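Local coordinates for PlaB phospholipase (Legionella pneumophila, PDB 6ZTI), which hydrolyses phospholipids as a virulence-associated alpha/beta hydrolase whose activity is controlled by NAD(H)-mediated tetramerization, at the interface of chains A and B and the interface of chains A and C. Sequence-based numbering; all coordinates share one arbitrary frame. Chains: chain A/B/C, PlaB phospholipase.

Chain A meets two different neighbours here, chain B in contact 1 and chain C in contact 2, and the centres of the two C-alpha sets lie about 56 Å apart. No residue is common to both. Contact 1 uses helix 69-89 of chain A against the 3-10 helix 465-467, strand 468-471 and C-terminus of chain B; contact 2 sets loop residues 371-375 and A:Met409 against loop residues C:Val330 and C:Phe331 and the start of strand 332-336 of chain C. Each interface is two-fold symmetric, so two distinct dyads act on one subunit, as a four-copy assembly built from two kinds of pairing requires.

Contact 1: the interface of chains A and B. Residues chain A 78-80, 82; chain B 465, 469-470, 488-489.
In this part of a two-fold subunit interface of the PlaB tetramer, helix 69-89 of the alpha/beta-hydrolase part of chain A receives the C-terminal end of chain B, and A:Gln78 can be traced along its length as the probe of the contact. Its CG is anti to the backbone N (chi1 -175°), consistent with the chain reaching the partner. CB lies 3.9 Å from CB of B:Ile488, and CG also rests on that residue, against its CG2 methyl; the chain then bends at chi2. CD sits over the centre of one face of the B:Arg465 guanidinium, with the amide and guanidinium planes oblique to each other. At the tip the two branches part. OE1 of A:Gln78 accepts a nearly straight bond (168° at H) from N of the C-terminal residue B:Asp489 at 3.0 Å, the donor standing above the carbonyl plane. NE2 turns back within chain A and donates to OD1 of A:Asp82 at 2.9 Å, meeting that oxygen from above the carboxylate plane, which may help to hold the carboxylate in place.

One helical turn on, the other carboxylate oxygen is the polar hub. OD2 of A:Asp82 accepts on its syn lone pair from NH1 of B:Arg465 at 2.7 Å, in a salt bridge delivered by an arginine extended from CG to NE. B:Arg469, bent at chi2 and chi3, comes end-on: NH2 donates to OD2 of A:Asp82 at 2.9 Å from above the carboxylate plane, in a salt bridge, and NH1 bonds the same atom on its anti lone pair, both with the oxygen in the guanidinium plane. The B:Arg469 guanidinium is turned 81° from the carboxylate plane, and CB of B:Arg465 lies over the centre of one face of that guanidinium. Two arginines around one carboxylate would be expected to favour its ionised form.

Contact 2: the interface of chains A and C. Residues chain A 371-375, 409; chain C 330-331, 333.
C:Arg333, at the start of strand 332-336, hides 52 Å² of its surface against chain A, more than any other residue of this patch, and its guanidinium reads the backbone of the loop running from A:Gln371 to A:Ala375. CG is anti to the carbonyl carbon, and the chain bends at chi2 (-77°) before straightening toward the tip. NH2 serves two carbonyls: it donates to O of A:Gln371 at 3.0 Å, in the carbonyl plane and on a lone pair, and to O of A:Leu373 at 2.8 Å, there from above the carbonyl plane. NH1 adds a weak bond to the same A:Leu373 oxygen. Behind them NE is linked through water 1, 3.3 Å away, to O of A:Gln371, which lies 2.9 Å from that water. CA of A:Ala372 meets the guanidinium at its edge, in plane, between the two accepting residues.

C:Phe331 buries 36 Å² and supports this arginine from within chain C. Its CG takes the crowded position between the backbone N and the carbonyl carbon (chi1 55°), which brings the ring beneath the guanidinium, so that NH2 of C:Arg333 lies 3.6 Å above the ring plane, over its centre. The rim of the ring also faces chain A: CE2 touches CB of A:Ala372 at 3.8 Å, while CZ is near O of A:Gln371.

A:Met409, with 27 Å² hidden, is bent at chi2 and chi3 and crosses the poorly ordered C:Val330 at about a right angle, CG toward its CG1 methyl. A:Gln371 to A:Ala375 and C:Arg333 all belong to thio-NAD pockets, so this contact joins nucleotide-binding elements of two subunits, which may couple NAD(H) binding to tetramer assembly.

Contact 1: the interface of chains A and B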
loop_
_atom_site.group_PDB
_atom_site.type_symbol
_atom_site.label_atom_id
_atom_site.label_comp_id
_atom_site.label_asym_id
_atom_site.label_seq_id
_atom_site.Cartn_x
_atom_site.Cartn_y
_atom_site.Cartn_z
ATOM N N GLN A 78 9.148 -35.229 -11.113
ATOM C CA GLN A 78 8.829 -35.639 -12.472
ATOM C C GLN A 78 10.091 -35.782 -13.305
ATOM O O GLN A 78 10.218 -36.734 -14.084
ATOM C CB GLN A 78 7.878 -34.627 -13.112
ATOM C CG GLN A 78 7.383 -35.016 -14.486
ATOM C CD GLN A 78 6.351 -36.129 -14.441
ATOM O OE1 GLN A 78 5.483 -36.170 -13.563
ATOM N NE2 GLN A 78 6.433 -37.032 -15.399
ATOM N N ALA A 79 11.032 -34.840 -13.155
ATOM C CA ALA A 79 12.294 -34.921 -13.881
ATOM C C ALA A 79 13.020 -36.226 -13.576
ATOM O O ALA A 79 13.549 -36.877 -14.483
ATOM C CB ALA A 79 13.178 -33.720 -13.531
ATOM N N VAL A 80 13.047 -36.626 -12.300
ATOM C CA VAL A 80 13.712 -37.866 -11.907
ATOM C C VAL A 80 13.015 -39.063 -12.538
ATOM O O VAL A 80 13.656 -39.933 -13.138
ATOM C CB VAL A 80 13.750 -37.984 -10.373
ATOM C CG1 VAL A 80 14.135 -39.388 -9.955
ATOM C CG2 VAL A 80 14.725 -36.977 -9.795
ATOM N N ASP A 82 11.153 -39.077 -15.153
ATOM C CA ASP A 82 11.248 -39.047 -16.608
ATOM C C ASP A 82 12.577 -39.609 -17.114
ATOM O O ASP A 82 12.630 -40.146 -18.221
ATOM C CB ASP A 82 11.062 -37.616 -17.119
ATOM C CG ASP A 82 9.592 -37.207 -17.244
ATOM O OD1 ASP A 82 8.693 -38.023 -16.941
ATOM O OD2 ASP A 82 9.330 -36.058 -17.657
ATOM N N ARG B 465 6.726 -29.252 -17.516
ATOM C CA ARG B 465 7.896 -30.052 -17.181
ATOM C C ARG B 465 9.197 -29.270 -17.311
ATOM O O ARG B 465 10.207 -29.683 -16.741
ATOM C CB ARG B 465 7.947 -31.311 -18.049
ATOM C CG ARG B 465 6.805 -32.250 -17.738
ATOM C CD ARG B 465 6.928 -33.603 -18.386
ATOM N NE ARG B 465 5.714 -34.387 -18.151
ATOM C CZ ARG B 465 5.668 -35.713 -18.129
ATOM N NH1 ARG B 465 6.772 -36.428 -18.318
ATOM N NH2 ARG B 465 4.511 -36.324 -17.910
ATOM N N ARG B 469 14.332 -30.091 -15.363
ATOM C CA ARG B 469 14.771 -31.211 -16.182
ATOM C C ARG B 469 16.143 -31.662 -15.691
ATOM O O ARG B 469 16.881 -30.893 -15.073
ATOM C CB ARG B 469 14.844 -30.826 -17.675
ATOM C CG ARG B 469 13.528 -30.333 -18.287
ATOM C CD ARG B 469 12.633 -31.487 -18.736
ATOM N NE ARG B 469 11.858 -32.044 -17.628
ATOM C CZ ARG B 469 11.187 -33.193 -17.680
ATOM N NH1 ARG B 469 11.199 -33.922 -18.784
ATOM N NH2 ARG B 469 10.498 -33.622 -16.624
ATOM N N ILE B 470 16.485 -32.925 -15.961
ATOM C CA ILE B 470 17.836 -33.425 -15.734
ATOM C C ILE B 470 18.324 -34.115 -17.002
ATOM O O ILE B 470 17.543 -34.753 -17.714
ATOM C CB ILE B 470 17.917 -34.381 -14.525
ATOM C CG1 ILE B 470 17.108 -35.654 -14.764
ATOM C CG2 ILE B 470 17.433 -33.682 -13.268
ATOM C CD1 ILE B 470 17.281 -36.687 -13.672
ATOM N N ILE B 488 3.548 -31.679 -15.318
ATOM C CA ILE B 488 4.028 -32.679 -14.374
ATOM C C ILE B 488 2.838 -33.335 -13.683
ATOM O O ILE B 488 1.724 -32.809 -13.671
ATOM C CB ILE B 488 4.989 -32.064 -13.341
ATOM C CG1 ILE B 488 4.227 -31.140 -12.376
ATOM C CG2 ILE B 488 6.104 -31.308 -14.033
ATOM C CD1 ILE B 488 5.124 -30.385 -11.404
ATOM N N ASP B 489 3.086 -34.498 -13.088
ATOM C CA ASP B 489 2.091 -35.134 -12.228
ATOM C C ASP B 489 1.936 -34.315 -10.942
ATOM O O ASP B 489 0.863 -34.277 -10.333
ATOM C CB ASP B 489 2.488 -36.570 -11.892
ATOM C CG ASP B 489 2.532 -37.471 -13.113
ATOM O OD1 ASP B 489 1.905 -37.132 -14.142
ATOM O OD2 ASP B 489 3.192 -38.533 -13.033
ATOM O OXT ASP B 489 2.882 -33.661 -10.477
#

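Contact 2: the interface of chains A and C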
loop_
_atom_site.group_PDB
_atom_site.type_symbol
_atom_site.label_atom_id
_atom_site.label_comp_id
_atom_site.label_asym_id
_atom_site.label_seq_id
_atom_site.Cartn_x
_atom_site.Cartn_y
_atom_site.Cartn_z
ATOM N N GLN A 371 20.242 -2.869 28.468
ATOM C CA GLN A 371 21.366 -1.974 28.258
ATOM C C GLN A 371 22.720 -2.637 28.474
ATOM O O GLN A 371 23.738 -1.943 28.386
ATOM C CB GLN A 371 21.253 -0.768 29.208
ATOM C CG GLN A 371 19.893 -0.094 29.239
ATOM C CD GLN A 371 19.670 0.822 28.071
ATOM O OE1 GLN A 371 20.608 1.438 27.565
ATOM N NE2 GLN A 371 18.424 0.930 27.636
ATOM N N ALA A 372 22.764 -3.942 28.769
ATOM C CA ALA A 372 23.983 -4.601 29.221
ATOM C C ALA A 372 24.566 -5.584 28.215
ATOM O O ALA A 372 25.508 -6.310 28.550
ATOM C CB ALA A 372 23.722 -5.333 30.539
ATOM N N LEU A 373 24.048 -5.635 26.994
ATOM C CA LEU A 373 24.668 -6.498 26.009
ATOM C C LEU A 373 26.117 -6.073 25.775
ATOM O O LEU A 373 26.459 -4.891 25.888
ATOM C CB LEU A 373 23.888 -6.463 24.707
ATOM C CG LEU A 373 22.631 -7.337 24.638
ATOM C CD1 LEU A 373 23.029 -8.795 24.553
ATOM C CD2 LEU A 373 21.706 -7.156 25.819
ATOM N N PRO A 374 27.003 -7.019 25.490
ATOM C CA PRO A 374 28.374 -6.645 25.119
ATOM C C PRO A 374 28.382 -5.735 23.903
ATOM O O PRO A 374 27.624 -5.941 22.956
ATOM C CB PRO A 374 29.036 -7.993 24.808
ATOM C CG PRO A 374 28.270 -8.980 25.612
ATOM C CD PRO A 374 26.849 -8.476 25.644
ATOM N N ALA A 375 29.258 -4.726 23.927
ATOM C CA ALA A 375 29.391 -3.819 22.790
ATOM C C ALA A 375 29.919 -4.574 21.577
ATOM O O ALA A 375 30.903 -5.310 21.679
ATOM C CB ALA A 375 30.330 -2.667 23.142
ATOM N N MET A 409 29.141 -10.438 34.716
ATOM C CA MET A 409 27.958 -10.596 33.886
ATOM C C MET A 409 27.250 -11.922 34.129
ATOM O O MET A 409 26.094 -12.076 33.713
ATOM C CB MET A 409 28.347 -10.447 32.414
ATOM C CG MET A 409 28.788 -9.027 32.043
ATOM S SD MET A 409 27.373 -7.955 31.737
ATOM C CE MET A 409 26.841 -8.602 30.148
ATOM N N VAL C 330 29.205 -3.270 36.335
ATOM C CA VAL C 330 29.196 -4.511 35.569
ATOM C C VAL C 330 30.089 -4.395 34.341
ATOM O O VAL C 330 30.661 -5.392 33.883
ATOM C CB VAL C 330 27.755 -4.872 35.157
ATOM C CG1 VAL C 330 27.737 -6.126 34.313
ATOM C CG2 VAL C 330 26.877 -5.034 36.393
ATOM N N PHE C 331 30.206 -3.189 33.793
ATOM C CA PHE C 331 30.909 -2.995 32.532
ATOM C C PHE C 331 31.281 -1.526 32.385
ATOM O O PHE C 331 30.779 -0.659 33.108
ATOM C CB PHE C 331 30.050 -3.446 31.347
ATOM C CG PHE C 331 28.702 -2.789 31.304
ATOM C CD1 PHE C 331 28.553 -1.506 30.791
ATOM C CD2 PHE C 331 27.587 -3.447 31.777
ATOM C CE1 PHE C 331 27.312 -0.898 30.756
ATOM C CE2 PHE C 331 26.340 -2.846 31.745
ATOM C CZ PHE C 331 26.201 -1.568 31.232
ATOM N N ARG C 333 31.813 1.310 29.150
ATOM C CA ARG C 333 31.659 1.633 27.740
ATOM C C ARG C 333 32.552 2.816 27.389
ATOM O O ARG C 333 32.723 3.738 28.193
ATOM C CB ARG C 333 30.211 1.991 27.398
ATOM C CG ARG C 333 29.141 1.081 27.987
ATOM C CD ARG C 333 29.035 -0.232 27.236
ATOM N NE ARG C 333 27.845 -0.981 27.628
ATOM C CZ ARG C 333 27.645 -2.264 27.356
ATOM N NH1 ARG C 333 28.555 -2.957 26.682
ATOM N NH2 ARG C 333 26.532 -2.856 27.765
HETATM O O HOH W 1 25.081 0.639 28.269
#